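Local coordinates for protein pinoresinol-lariciresinol reductase (Thuja plicata, PDB 1QYD) that catalyses the NADPH-dependent, enantioselective reduction of pinoresinol to lariciresinol and of lariciresinol to secoisolariciresinol in lignan biosynthesis, at residues S5-V10 against H29-L34; I81-G86 against S115-D120; R111-E116 against T153-N158; I208-T213 against K295-V300; P223-S228 against V300-M305. All coordinates share one frame; numbering follows the deposited sequence.

Interaction 1: S5-V10 against H29-L34; sequences SRVLIV and HPTYVL
V7 has CG1 anti to its carbonyl carbon (chi1 -40°), which turns its two methyls to different partners across the contact, H29 just before the neighbouring strand and T31 on it. CG1 meets the imidazole, 3.7 Å from H29 CD2, and the two side chains cross at about a right angle. The other methyl, V7 CG2, lies 3.3 Å from T31 OG1. T31 has CG2 anti to its backbone N, and this methyl packs 3.4 Å from I9 CD1. Its hydroxyl bonds to H29 O just before the strand, from well above the carbonyl plane.

The backbones form a parallel ladder in which 7-10 and 31-34 lie only 26° apart in direction. V7 N donates to P30 O at 3.1 Å, Y32 N to V7 O at 3.0 Å, and I9 N to Y32 O at 2.9 Å; the last bond, from L34 N to I9 O, is weak. Valine, isoleucine and threonine, branched at CB, suit the extended backbone. V7, T31, I9 and V33 occupy one face, against helix 17-26 through S24 and V21. L8, Y32, V10 and L34 take the other, where L8 CD1 touches Y32 CB at 3.9 Å and helix 67-74 adds L74 and L70.

This is the first beta-alpha-beta crossover of a Rossmann fold, strand 7-10, helix 17-26 and strand 31-34, and the glycine-rich turn inferred to bind NADP(+) follows V10 directly. Backbone bonds set the register, mainly apolar faces pack on the helices, and at the N-terminal end the hydroxyl of S5 is bonded to D209.

Interaction 2: I81-G86 against S115-D120; sequences ISALAG and SEFGMD
S115 has by far the most surface buried in this contact; F117 and S82 follow, nearly equal. In S115 the hydroxyl is anti to the backbone N (chi1 -178°), which carries it toward the chain leaving strand 79-82. There S115 OG donates to L84 O at 3.0 Å. The donor approaches from above the carbonyl plane, 64° out of it, so the bond misses the usual lone-pair direction. S115 CB is close to the same oxygen, 3.4 Å from L84 O, and S115 OG also passes the methyl of A85. A small hydroxyl side chain fits here because it ties down a carbonyl where the strand has ended and regular sheet bonding has stopped.

S82 contributes chiefly its carbonyl. S82 O lies 3.2 Å from S115 CA, and it also faces the edge of the F117 ring, in the ring plane, 3.7 Å from CE1. An aromatic edge carries slightly positive hydrogens, so a carbonyl oxygen there is probably mildly favourable. At the same edge I81 CG2 approaches F117 CZ at 4.4 Å, while A83 lies obliquely to the ring. F117 has a positive phi (62°), and its side chain sets out toward strand 79-82.

The chain ends leaving strands 79-82 and 111-113 thus meet beside G17 of the glycine-rich turn inferred to bind NADP(+), as at the C-terminal edge of a Rossmann sheet. Strand 79-82 runs between strands 7-10 and 111-113, and S82 is backbone-bonded to L113. I20 of helix 17-26 packs on I81, A83 and F117 together, Q96 of helix 96-105 touches S115, and F117 is backbone-bonded to V155 of strand 154-156.

Interaction 3: R111-E116 against T153-N158; sequences RFLPSE and TYVSSN
R111 reaches T153 by a folded path, bent at chi2 and chi3 (70° and 57°). CB starts beside the backbone of I208, and CG passes 3.8 Å from T153 OG1. CD comes closer, 3.4 Å from T153 OG1; NE and CZ pass it at 4.1 and 3.8 Å without bonding, and NH1 bonds to T153 OG1 at 2.7 Å. That oxygen lies at the edge of the guanidinium, near its plane. NH1 is also bonded to T213 OG1, and NH2 to D210 O, while T153 OG1 is bonded to T213 O. Arginine suits a buried place with several oxygens because one flat group can serve them all. An alanine here would probably leave the T153 hydroxyl and D210 O without this donor and open a gap beside the 208-213 loop.

Beyond the arginine most of the contact is apolar. L113 CG lies alongside T153 CB at 3.9 Å, L113 CD2 meets V155 CG2 at 4.0 Å, and P114 CG touches the Y154 ring edge, 3.6 Å from CE2. E116 packs its CB on V155 O; its carboxylate forms a salt bridge with R142, inferred to bind NADP(+), and its side chain touches K138, the inferred proton acceptor.

T153 N bonds weakly to F112 O. The order is consistent with strand 154-156 continuing the Rossmann sheet beyond 111-113, as in short-chain dehydrogenases.

Interaction 4: I208-T213 against K295-V300; sequences IDDPQT and KLYPEV
The nearest CA atoms, those of Q212 and L296, are 8.8 Å apart, so side chains alone bridge the gap. Residues 208-213 are irregular, and a bond from T213 N to D210 O closes a turn at 210-213. Opposite them helix 293-296 ends, and Y297 is the first residue to leave helical geometry (phi -115°, psi 78°).

L296 sends its two methyl branches to separate neighbours: CD1 lies 4.0 Å from T213 CG2, and CD2 is 3.6 Å from Q212 OE1, where the two side chains run past each other in opposite directions. L296 CB also covers one face of the Y297 ring, 3.5 Å above its centre. From there Y297 reaches tip to tip toward the loop, with OH 3.5 Å from T213 CG2 and 3.7 Å from D210 CB. The D210 carboxylate stands almost perpendicular to the ring, at 89°.

T213 turns its methyl to the tyrosine, while its hydroxyl is bonded to S207 O. M218 of strand 217-219 touches T213, L296 and Y297. This is plain packing between a loop and a helix end: polar atoms come near, but the two segments are joined by van der Waals contact, without directional bonds.

Interaction 5: P223-S228 against V300-M305; sequences PMNILS and VKYVTM
Y302 receives P223 and M224 around its outer end. Its CG lies between the backbone N and the carbonyl carbon (chi1 63°), an orientation that aims the ring at the short 3-10 turn of residues 223-224. M224 CB meets the ring edge in its plane, 3.6 Å from Y302 CE2, and P223 CD sits obliquely 3.8 Å from CZ. M224 SD is 5.4 Å from the ring centroid, an oblique Met-aromatic contact, and also 3.9 Å from T304 CG2. Methionine fits because its flexible thioether can bend between two unlike surfaces. A second apolar touch joins L227 CD1 to M305 CG at 4.1 Å, where I235 of helix 229-241 touches both side chains.

Between these patches lies the polar edge, N225. Its ND2 donates to V303 O at 2.9 Å and 169°, nearly straight, with the oxygen in the amide plane and the nitrogen in the carbonyl plane. ND2 is also bonded to W194 O, while N225 OD1 rests 3.4 Å from T304 CA. A leucine here would probably leave V303 O and W194 O without this shared donor and let the 302-304 chain shift.

T304 is the N-cap of helix 305-309, and V303 N is held by D199. One amide thus links the turn before strand 226-228, strand 191-195 and the approach to the last helix: N225 and Y302 give most of the area, and N225 also the one directional bond.

How the interactions relate
Interactions 1, 2 and 3 lie in the buried part of the fold and share the central parallel sheet: L8 O and V10 O bond to I81 N and A83 N, and S82 N bonds to L113 O, so the three run on from one strand to the next. Interactions 2 and 3 also share S115 and E116. Interaction 4 lies near the surface, but its loop is tied by polar bonds to the segments of interactions 1 and 3. Interaction 5 is likewise partly buried and meets interaction 4 only at V300. The chemistry changes accordingly, from a backbone ladder in interaction 1, through side-chain bonds in 2 and 3, to simple packing in 4 and a single amide bond amid apolar contacts in 5.

Interaction 1: S5-V10 against H29-L34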
# COMPACT_ATOMS: atom_id res chain seq x y z
N SER A 5 -10.17 33.21 9.82
CA SER A 5 -8.95 32.47 9.57
C SER A 5 -9.21 31.85 8.22
O SER A 5 -10.37 31.73 7.81
CB SER A 5 -8.72 31.35 10.55
OG SER A 5 -9.06 31.81 11.85
N ARG A 6 -8.19 31.45 7.48
CA ARG A 6 -8.46 30.96 6.16
C ARG A 6 -8.13 29.50 6.04
O ARG A 6 -6.98 29.08 6.16
CB ARG A 6 -7.68 31.81 5.18
CG ARG A 6 -8.29 33.20 5.07
CD ARG A 6 -7.57 34.06 4.07
NE ARG A 6 -8.33 35.27 3.82
CZ ARG A 6 -7.91 36.21 2.96
NH1 ARG A 6 -6.75 36.07 2.29
NH2 ARG A 6 -8.69 37.29 2.74
N VAL A 7 -9.19 28.72 5.83
CA VAL A 7 -8.95 27.29 5.84
C VAL A 7 -9.11 26.68 4.48
O VAL A 7 -9.90 27.08 3.64
CB VAL A 7 -9.87 26.55 6.91
CG1 VAL A 7 -9.96 27.42 8.18
CG2 VAL A 7 -11.25 26.27 6.37
N LEU A 8 -8.22 25.74 4.28
CA LEU A 8 -8.20 24.99 3.05
C LEU A 8 -8.49 23.57 3.46
O LEU A 8 -7.75 23.02 4.28
CB LEU A 8 -6.82 25.11 2.41
CG LEU A 8 -6.54 24.37 1.09
CD1 LEU A 8 -7.57 24.70 0.03
CD2 LEU A 8 -5.21 24.85 0.54
N ILE A 9 -9.58 22.99 2.94
CA ILE A 9 -9.83 21.59 3.21
C ILE A 9 -9.65 20.84 1.92
O ILE A 9 -10.20 21.11 0.86
CB ILE A 9 -11.25 21.36 3.76
CG1 ILE A 9 -11.46 22.25 4.97
CG2 ILE A 9 -11.39 19.92 4.31
CD1 ILE A 9 -12.84 22.83 5.02
N VAL A 10 -8.77 19.88 2.09
CA VAL A 10 -8.41 18.97 1.04
C VAL A 10 -8.93 17.65 1.59
O VAL A 10 -8.84 17.41 2.78
CB VAL A 10 -6.87 19.18 0.87
CG1 VAL A 10 -6.11 19.46 2.16
CG2 VAL A 10 -6.35 17.92 0.25
N HIS A 29 -15.29 30.70 9.47
CA HIS A 29 -14.11 30.65 8.62
C HIS A 29 -14.38 30.80 7.14
O HIS A 29 -15.23 30.07 6.61
CB HIS A 29 -13.39 29.34 8.87
CG HIS A 29 -12.98 29.35 10.32
ND1 HIS A 29 -13.80 29.51 11.33
CD2 HIS A 29 -11.71 29.29 10.80
CE1 HIS A 29 -13.06 29.55 12.40
NE2 HIS A 29 -11.80 29.43 12.09
N PRO A 30 -13.74 31.75 6.42
CA PRO A 30 -13.61 31.71 4.96
C PRO A 30 -12.96 30.40 4.53
O PRO A 30 -11.78 30.13 4.76
CB PRO A 30 -12.79 32.97 4.59
CG PRO A 30 -12.32 33.54 5.91
CD PRO A 30 -13.40 33.09 6.90
N THR A 31 -13.84 29.57 3.96
CA THR A 31 -13.46 28.23 3.57
C THR A 31 -13.38 28.02 2.09
O THR A 31 -14.21 28.46 1.31
CB THR A 31 -14.44 27.27 4.21
OG1 THR A 31 -14.25 27.48 5.59
CG2 THR A 31 -14.19 25.81 3.96
N TYR A 32 -12.26 27.37 1.82
CA TYR A 32 -11.77 26.95 0.53
C TYR A 32 -11.73 25.44 0.56
O TYR A 32 -11.26 24.85 1.53
CB TYR A 32 -10.34 27.40 0.29
CG TYR A 32 -9.99 28.87 0.19
CD1 TYR A 32 -10.23 29.79 1.21
CD2 TYR A 32 -9.33 29.28 -0.97
CE1 TYR A 32 -9.80 31.13 1.08
CE2 TYR A 32 -8.90 30.59 -1.12
CZ TYR A 32 -9.13 31.53 -0.10
OH TYR A 32 -8.65 32.83 -0.28
N VAL A 33 -12.15 24.79 -0.53
CA VAL A 33 -12.11 23.35 -0.62
C VAL A 33 -11.39 22.92 -1.87
O VAL A 33 -11.91 22.95 -2.99
CB VAL A 33 -13.55 22.67 -0.62
CG1 VAL A 33 -13.53 21.19 -0.94
CG2 VAL A 33 -14.06 22.66 0.79
N LEU A 34 -10.20 22.39 -1.61
CA LEU A 34 -9.46 21.80 -2.70
C LEU A 34 -10.08 20.46 -3.00
O LEU A 34 -10.36 19.63 -2.12
CB LEU A 34 -8.00 21.58 -2.34
CG LEU A 34 -7.01 21.36 -3.47
CD1 LEU A 34 -5.75 22.06 -3.02
CD2 LEU A 34 -6.77 19.90 -3.82

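Interaction 2: I81-G86 against S115-D120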
# COMPACT_ATOMS: atom_id res chain seq x y z
N ILE A 81 -6.41 21.87 6.50
CA ILE A 81 -6.92 20.68 7.14
C ILE A 81 -7.00 19.58 6.10
O ILE A 81 -7.61 19.78 5.05
CB ILE A 81 -8.32 20.98 7.74
CG1 ILE A 81 -8.20 22.02 8.81
CG2 ILE A 81 -8.87 19.74 8.44
CD1 ILE A 81 -9.59 22.46 9.26
N SER A 82 -6.33 18.47 6.30
CA SER A 82 -6.49 17.34 5.40
C SER A 82 -7.42 16.26 5.93
O SER A 82 -7.17 15.67 6.98
CB SER A 82 -5.14 16.75 5.14
OG SER A 82 -5.23 15.43 4.61
N ALA A 83 -8.51 15.93 5.22
CA ALA A 83 -9.40 14.82 5.60
C ALA A 83 -9.36 13.75 4.53
O ALA A 83 -10.34 13.07 4.23
CB ALA A 83 -10.83 15.33 5.75
N LEU A 84 -8.17 13.63 3.94
CA LEU A 84 -7.85 12.70 2.85
C LEU A 84 -7.84 11.24 3.25
O LEU A 84 -6.88 10.81 3.88
CB LEU A 84 -6.47 13.07 2.24
CG LEU A 84 -6.50 14.10 1.08
CD1 LEU A 84 -5.13 14.62 0.65
CD2 LEU A 84 -7.19 13.38 -0.06
N ALA A 85 -8.89 10.48 2.90
CA ALA A 85 -8.97 9.04 3.21
C ALA A 85 -9.99 8.21 2.42
O ALA A 85 -11.05 8.70 2.00
CB ALA A 85 -9.30 8.81 4.69
N GLY A 86 -9.71 6.91 2.27
CA GLY A 86 -10.59 6.05 1.48
C GLY A 86 -10.45 4.58 1.83
O GLY A 86 -10.66 4.21 2.99
N SER A 115 -4.73 13.93 8.23
CA SER A 115 -5.81 12.98 8.13
C SER A 115 -5.60 11.91 9.18
O SER A 115 -4.95 10.88 8.96
CB SER A 115 -5.84 12.32 6.79
OG SER A 115 -6.97 11.48 6.82
N GLU A 116 -6.14 12.30 10.35
CA GLU A 116 -6.16 11.58 11.61
C GLU A 116 -7.61 11.09 11.77
O GLU A 116 -8.13 10.30 10.97
CB GLU A 116 -5.75 12.57 12.71
CG GLU A 116 -4.29 12.96 12.76
CD GLU A 116 -3.36 11.83 13.15
OE1 GLU A 116 -3.47 11.32 14.26
OE2 GLU A 116 -2.51 11.45 12.34
N PHE A 117 -8.30 11.67 12.76
CA PHE A 117 -9.71 11.47 13.13
C PHE A 117 -10.10 10.04 13.58
O PHE A 117 -11.23 9.57 13.35
CB PHE A 117 -10.59 11.95 11.93
CG PHE A 117 -10.33 13.37 11.46
CD1 PHE A 117 -9.53 13.58 10.32
CD2 PHE A 117 -10.83 14.47 12.18
CE1 PHE A 117 -9.22 14.88 9.91
CE2 PHE A 117 -10.52 15.77 11.76
CZ PHE A 117 -9.72 15.97 10.64
N GLY A 118 -9.18 9.39 14.32
CA GLY A 118 -9.31 8.02 14.80
C GLY A 118 -8.45 7.71 16.03
O GLY A 118 -8.24 8.54 16.91
N MET A 119 -7.94 6.48 16.05
CA MET A 119 -7.19 5.86 17.13
C MET A 119 -5.91 6.42 17.76
O MET A 119 -5.61 6.08 18.92
CB MET A 119 -6.83 4.44 16.76
CG MET A 119 -7.99 3.50 16.61
SD MET A 119 -7.43 1.78 16.66
CE MET A 119 -8.15 1.38 18.22
N ASP A 120 -5.15 7.23 17.01
CA ASP A 120 -3.85 7.83 17.35
C ASP A 120 -2.66 6.90 17.13
O ASP A 120 -2.23 6.16 18.02
CB ASP A 120 -3.80 8.35 18.80
CG ASP A 120 -2.57 9.19 19.18
OD1 ASP A 120 -2.63 9.93 20.15
OD2 ASP A 120 -1.54 9.13 18.53

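Interaction 3: R111-E116 against T153-N158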
# COMPACT_ATOMS: atom_id res chain seq x y z
N ARG A 111 -1.17 26.55 10.97
CA ARG A 111 -1.62 25.25 11.44
C ARG A 111 -2.05 24.30 10.35
O ARG A 111 -2.82 24.61 9.46
CB ARG A 111 -2.83 25.31 12.36
CG ARG A 111 -2.96 24.11 13.29
CD ARG A 111 -1.86 24.14 14.34
NE ARG A 111 -1.87 25.36 15.13
CZ ARG A 111 -2.58 25.47 16.24
NH1 ARG A 111 -3.35 24.47 16.70
NH2 ARG A 111 -2.48 26.60 16.91
N PHE A 112 -1.53 23.10 10.56
CA PHE A 112 -1.83 21.94 9.74
C PHE A 112 -2.33 20.81 10.64
O PHE A 112 -1.68 20.42 11.61
CB PHE A 112 -0.59 21.51 9.04
CG PHE A 112 -0.81 20.34 8.11
CD1 PHE A 112 -1.96 20.24 7.35
CD2 PHE A 112 0.20 19.39 7.99
CE1 PHE A 112 -2.11 19.18 6.45
CE2 PHE A 112 0.06 18.33 7.10
CZ PHE A 112 -1.10 18.23 6.32
N LEU A 113 -3.54 20.37 10.27
CA LEU A 113 -4.26 19.25 10.89
C LEU A 113 -4.36 18.11 9.87
O LEU A 113 -5.12 18.25 8.90
CB LEU A 113 -5.67 19.68 11.35
CG LEU A 113 -5.83 20.48 12.64
CD1 LEU A 113 -5.63 21.92 12.36
CD2 LEU A 113 -7.25 20.37 13.22
N PRO A 114 -3.56 17.02 9.99
CA PRO A 114 -3.53 15.84 9.09
C PRO A 114 -4.78 14.99 9.04
O PRO A 114 -5.77 15.30 9.72
CB PRO A 114 -2.36 14.97 9.52
CG PRO A 114 -1.53 15.88 10.33
CD PRO A 114 -2.51 16.86 10.97
N SER A 115 -4.73 13.93 8.23
CA SER A 115 -5.81 12.98 8.13
C SER A 115 -5.60 11.91 9.18
O SER A 115 -4.95 10.88 8.96
CB SER A 115 -5.84 12.32 6.79
OG SER A 115 -6.97 11.48 6.82
N GLU A 116 -6.14 12.30 10.35
CA GLU A 116 -6.16 11.58 11.61
C GLU A 116 -7.61 11.09 11.77
O GLU A 116 -8.13 10.30 10.97
CB GLU A 116 -5.75 12.57 12.71
CG GLU A 116 -4.29 12.96 12.76
CD GLU A 116 -3.36 11.83 13.15
OE1 GLU A 116 -3.47 11.32 14.26
OE2 GLU A 116 -2.51 11.45 12.34
N THR A 153 -1.75 19.95 14.98
CA THR A 153 -2.72 19.55 15.99
C THR A 153 -3.16 18.24 15.42
O THR A 153 -3.59 18.18 14.27
CB THR A 153 -3.93 20.44 16.07
OG1 THR A 153 -3.46 21.77 16.25
CG2 THR A 153 -4.82 20.02 17.21
N TYR A 154 -2.96 17.16 16.19
CA TYR A 154 -3.42 15.86 15.72
C TYR A 154 -4.75 15.57 16.39
O TYR A 154 -4.87 15.40 17.59
CB TYR A 154 -2.39 14.80 16.07
CG TYR A 154 -1.05 15.04 15.41
CD1 TYR A 154 0.11 14.91 16.16
CD2 TYR A 154 -0.97 15.37 14.06
CE1 TYR A 154 1.36 15.09 15.56
CE2 TYR A 154 0.28 15.55 13.46
CZ TYR A 154 1.44 15.40 14.21
OH TYR A 154 2.67 15.52 13.61
N VAL A 155 -5.81 15.61 15.59
CA VAL A 155 -7.16 15.43 16.07
C VAL A 155 -7.53 13.96 16.11
O VAL A 155 -8.06 13.44 15.14
CB VAL A 155 -8.17 16.19 15.19
CG1 VAL A 155 -8.47 17.54 15.81
CG2 VAL A 155 -7.59 16.41 13.79
N SER A 156 -7.16 13.30 17.23
CA SER A 156 -7.51 11.90 17.55
C SER A 156 -8.88 12.00 18.20
O SER A 156 -9.05 12.57 19.28
CB SER A 156 -6.53 11.35 18.53
OG SER A 156 -6.76 9.97 18.50
N SER A 157 -9.88 11.51 17.47
CA SER A 157 -11.26 11.78 17.78
C SER A 157 -12.16 10.57 18.05
O SER A 157 -13.33 10.69 18.38
CB SER A 157 -11.76 12.62 16.63
OG SER A 157 -11.75 11.85 15.43
N ASN A 158 -11.57 9.40 17.85
CA ASN A 158 -12.12 8.07 18.14
C ASN A 158 -13.22 7.48 17.24
O ASN A 158 -13.04 7.44 16.02
CB ASN A 158 -12.57 8.06 19.63
CG ASN A 158 -11.40 8.33 20.60
OD1 ASN A 158 -11.42 9.25 21.43
ND2 ASN A 158 -10.34 7.52 20.47

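Interaction 4: I208-T213 against K295-V300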
# COMPACT_ATOMS: atom_id res chain seq x y z
N ILE A 208 -8.11 24.88 15.66
CA ILE A 208 -7.51 25.55 14.52
C ILE A 208 -6.56 26.69 14.77
O ILE A 208 -5.42 26.67 14.31
CB ILE A 208 -8.71 25.94 13.62
CG1 ILE A 208 -8.84 24.83 12.63
CG2 ILE A 208 -8.58 27.24 12.86
CD1 ILE A 208 -9.83 25.14 11.48
N ASP A 209 -7.05 27.67 15.52
CA ASP A 209 -6.28 28.86 15.85
C ASP A 209 -5.81 28.89 17.31
O ASP A 209 -5.19 29.88 17.70
CB ASP A 209 -7.14 30.11 15.59
CG ASP A 209 -7.83 30.19 14.24
OD1 ASP A 209 -7.20 29.96 13.21
OD2 ASP A 209 -9.01 30.50 14.21
N ASP A 210 -6.05 27.86 18.14
CA ASP A 210 -5.74 27.91 19.56
C ASP A 210 -4.26 27.71 19.90
O ASP A 210 -3.63 26.77 19.42
CB ASP A 210 -6.58 26.86 20.26
CG ASP A 210 -7.14 27.45 21.54
OD1 ASP A 210 -6.64 27.10 22.60
OD2 ASP A 210 -8.05 28.27 21.47
N PRO A 211 -3.65 28.59 20.71
CA PRO A 211 -2.27 28.47 21.18
C PRO A 211 -1.95 27.19 21.93
O PRO A 211 -0.85 26.65 21.84
CB PRO A 211 -2.05 29.70 22.03
CG PRO A 211 -3.44 30.13 22.39
CD PRO A 211 -4.19 29.88 21.09
N GLN A 212 -2.98 26.76 22.65
CA GLN A 212 -2.99 25.53 23.42
C GLN A 212 -2.93 24.25 22.60
O GLN A 212 -2.38 23.27 23.09
CB GLN A 212 -4.24 25.45 24.27
CG GLN A 212 -4.45 26.60 25.24
CD GLN A 212 -5.02 26.12 26.56
OE1 GLN A 212 -6.13 26.50 26.96
NE2 GLN A 212 -4.26 25.28 27.27
N THR A 213 -3.51 24.18 21.38
CA THR A 213 -3.48 22.93 20.62
C THR A 213 -2.30 22.82 19.68
O THR A 213 -2.18 21.91 18.84
CB THR A 213 -4.82 22.76 19.87
OG1 THR A 213 -5.02 23.83 18.97
CG2 THR A 213 -5.96 22.77 20.84
N LYS A 295 -12.81 19.55 27.34
CA LYS A 295 -12.33 20.40 28.43
C LYS A 295 -12.14 21.84 27.95
O LYS A 295 -12.68 22.79 28.52
CB LYS A 295 -10.98 19.91 28.99
CG LYS A 295 -10.92 18.85 30.09
CD LYS A 295 -9.45 18.45 30.31
CE LYS A 295 -9.33 17.35 31.38
NZ LYS A 295 -7.96 16.92 31.65
N LEU A 296 -11.36 21.97 26.86
CA LEU A 296 -11.03 23.24 26.19
C LEU A 296 -12.24 24.03 25.72
O LEU A 296 -12.33 25.25 25.93
CB LEU A 296 -10.17 22.99 24.97
CG LEU A 296 -8.75 22.55 25.09
CD1 LEU A 296 -8.38 21.74 23.85
CD2 LEU A 296 -7.88 23.76 25.31
N TYR A 297 -13.18 23.35 25.07
CA TYR A 297 -14.32 24.06 24.55
C TYR A 297 -15.52 23.54 25.30
O TYR A 297 -16.26 22.69 24.80
CB TYR A 297 -14.40 23.82 23.03
CG TYR A 297 -13.05 24.02 22.39
CD1 TYR A 297 -12.41 25.27 22.41
CD2 TYR A 297 -12.37 22.91 21.92
CE1 TYR A 297 -11.09 25.38 21.96
CE2 TYR A 297 -11.06 23.02 21.48
CZ TYR A 297 -10.41 24.25 21.50
OH TYR A 297 -9.11 24.33 21.04
N PRO A 298 -15.72 24.00 26.54
CA PRO A 298 -16.78 23.54 27.41
C PRO A 298 -18.15 23.97 26.88
O PRO A 298 -19.13 23.24 26.98
CB PRO A 298 -16.37 24.12 28.74
CG PRO A 298 -15.85 25.49 28.37
CD PRO A 298 -15.00 25.09 27.19
N GLU A 299 -18.17 25.14 26.25
CA GLU A 299 -19.33 25.71 25.59
C GLU A 299 -19.92 24.88 24.46
O GLU A 299 -21.14 24.87 24.24
CB GLU A 299 -18.91 27.08 25.10
CG GLU A 299 -17.46 27.24 24.56
CD GLU A 299 -17.20 26.80 23.13
OE1 GLU A 299 -16.04 26.60 22.78
OE2 GLU A 299 -18.15 26.68 22.38
N VAL A 300 -19.06 24.13 23.76
CA VAL A 300 -19.53 23.27 22.71
C VAL A 300 -20.37 22.19 23.35
O VAL A 300 -20.17 21.74 24.48
CB VAL A 300 -18.37 22.61 21.96
CG1 VAL A 300 -18.86 21.84 20.74
CG2 VAL A 300 -17.46 23.67 21.43

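Interaction 5: P223-S228 against V300-M305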
# COMPACT_ATOMS: atom_id res chain seq x y z
N PRO A 223 -17.04 13.13 28.16
CA PRO A 223 -17.16 12.35 29.40
C PRO A 223 -18.27 11.28 29.35
O PRO A 223 -18.03 10.08 29.53
CB PRO A 223 -17.37 13.43 30.43
CG PRO A 223 -16.72 14.68 29.84
CD PRO A 223 -17.10 14.57 28.40
N MET A 224 -19.46 11.76 28.96
CA MET A 224 -20.68 10.96 28.85
C MET A 224 -20.66 9.78 27.89
O MET A 224 -21.34 8.76 28.11
CB MET A 224 -21.86 11.86 28.46
CG MET A 224 -22.33 12.69 29.64
SD MET A 224 -23.93 13.52 29.43
CE MET A 224 -25.00 12.12 29.66
N ASN A 225 -19.86 9.93 26.82
CA ASN A 225 -19.76 8.90 25.82
C ASN A 225 -18.53 8.05 26.02
O ASN A 225 -18.04 7.52 25.02
CB ASN A 225 -19.72 9.52 24.44
CG ASN A 225 -20.86 10.47 24.11
OD1 ASN A 225 -21.61 10.93 24.98
ND2 ASN A 225 -20.95 10.78 22.81
N ILE A 226 -17.95 7.89 27.23
CA ILE A 226 -16.87 6.90 27.39
C ILE A 226 -17.55 5.60 27.86
O ILE A 226 -17.62 5.19 29.03
CB ILE A 226 -15.83 7.33 28.42
CG1 ILE A 226 -15.24 8.70 28.10
CG2 ILE A 226 -14.76 6.24 28.42
CD1 ILE A 226 -14.61 9.47 29.27
N LEU A 227 -18.06 4.94 26.82
CA LEU A 227 -18.90 3.79 27.01
C LEU A 227 -18.40 2.52 26.37
O LEU A 227 -17.80 2.48 25.29
CB LEU A 227 -20.26 4.14 26.47
CG LEU A 227 -20.91 5.38 27.01
CD1 LEU A 227 -22.12 5.73 26.18
CD2 LEU A 227 -21.23 5.16 28.44
N SER A 228 -18.69 1.46 27.12
CA SER A 228 -18.36 0.12 26.68
C SER A 228 -19.32 -0.30 25.58
O SER A 228 -20.27 0.43 25.27
CB SER A 228 -18.44 -0.83 27.90
OG SER A 228 -19.68 -1.00 28.59
N VAL A 300 -19.06 24.13 23.76
CA VAL A 300 -19.53 23.27 22.71
C VAL A 300 -20.37 22.19 23.35
O VAL A 300 -20.17 21.74 24.48
CB VAL A 300 -18.37 22.61 21.96
CG1 VAL A 300 -18.86 21.84 20.74
CG2 VAL A 300 -17.46 23.67 21.43
N LYS A 301 -21.37 21.91 22.50
CA LYS A 301 -22.49 20.98 22.60
C LYS A 301 -22.28 19.52 22.12
O LYS A 301 -22.40 19.24 20.91
CB LYS A 301 -23.67 21.65 21.82
CG LYS A 301 -23.51 22.13 20.33
CD LYS A 301 -23.36 23.67 20.16
CE LYS A 301 -21.96 24.20 20.40
NZ LYS A 301 -21.92 25.63 20.67
N TYR A 302 -21.95 18.55 23.01
CA TYR A 302 -21.79 17.21 22.48
C TYR A 302 -23.02 16.37 22.70
O TYR A 302 -23.74 16.43 23.70
CB TYR A 302 -20.56 16.46 23.07
CG TYR A 302 -20.54 16.18 24.55
CD1 TYR A 302 -19.99 17.12 25.41
CD2 TYR A 302 -21.12 15.00 25.05
CE1 TYR A 302 -20.01 16.90 26.79
CE2 TYR A 302 -21.15 14.77 26.44
CZ TYR A 302 -20.59 15.73 27.30
OH TYR A 302 -20.63 15.54 28.68
N VAL A 303 -23.24 15.65 21.62
CA VAL A 303 -24.30 14.68 21.51
C VAL A 303 -23.87 13.38 22.16
O VAL A 303 -22.76 12.86 21.98
CB VAL A 303 -24.61 14.54 20.02
CG1 VAL A 303 -25.41 13.33 19.67
CG2 VAL A 303 -25.46 15.74 19.66
N THR A 304 -24.80 12.93 22.98
CA THR A 304 -24.67 11.68 23.72
C THR A 304 -25.18 10.54 22.83
O THR A 304 -25.87 10.80 21.82
CB THR A 304 -25.48 11.82 25.04
OG1 THR A 304 -26.88 11.90 24.79
CG2 THR A 304 -25.06 13.10 25.74
N MET A 305 -24.83 9.28 23.13
CA MET A 305 -25.29 8.16 22.31
C MET A 305 -26.78 7.82 22.49
O MET A 305 -27.36 7.01 21.79
CB MET A 305 -24.42 6.97 22.63
CG MET A 305 -22.98 7.33 22.45
SD MET A 305 -22.81 8.13 20.84
CE MET A 305 -22.88 6.62 19.95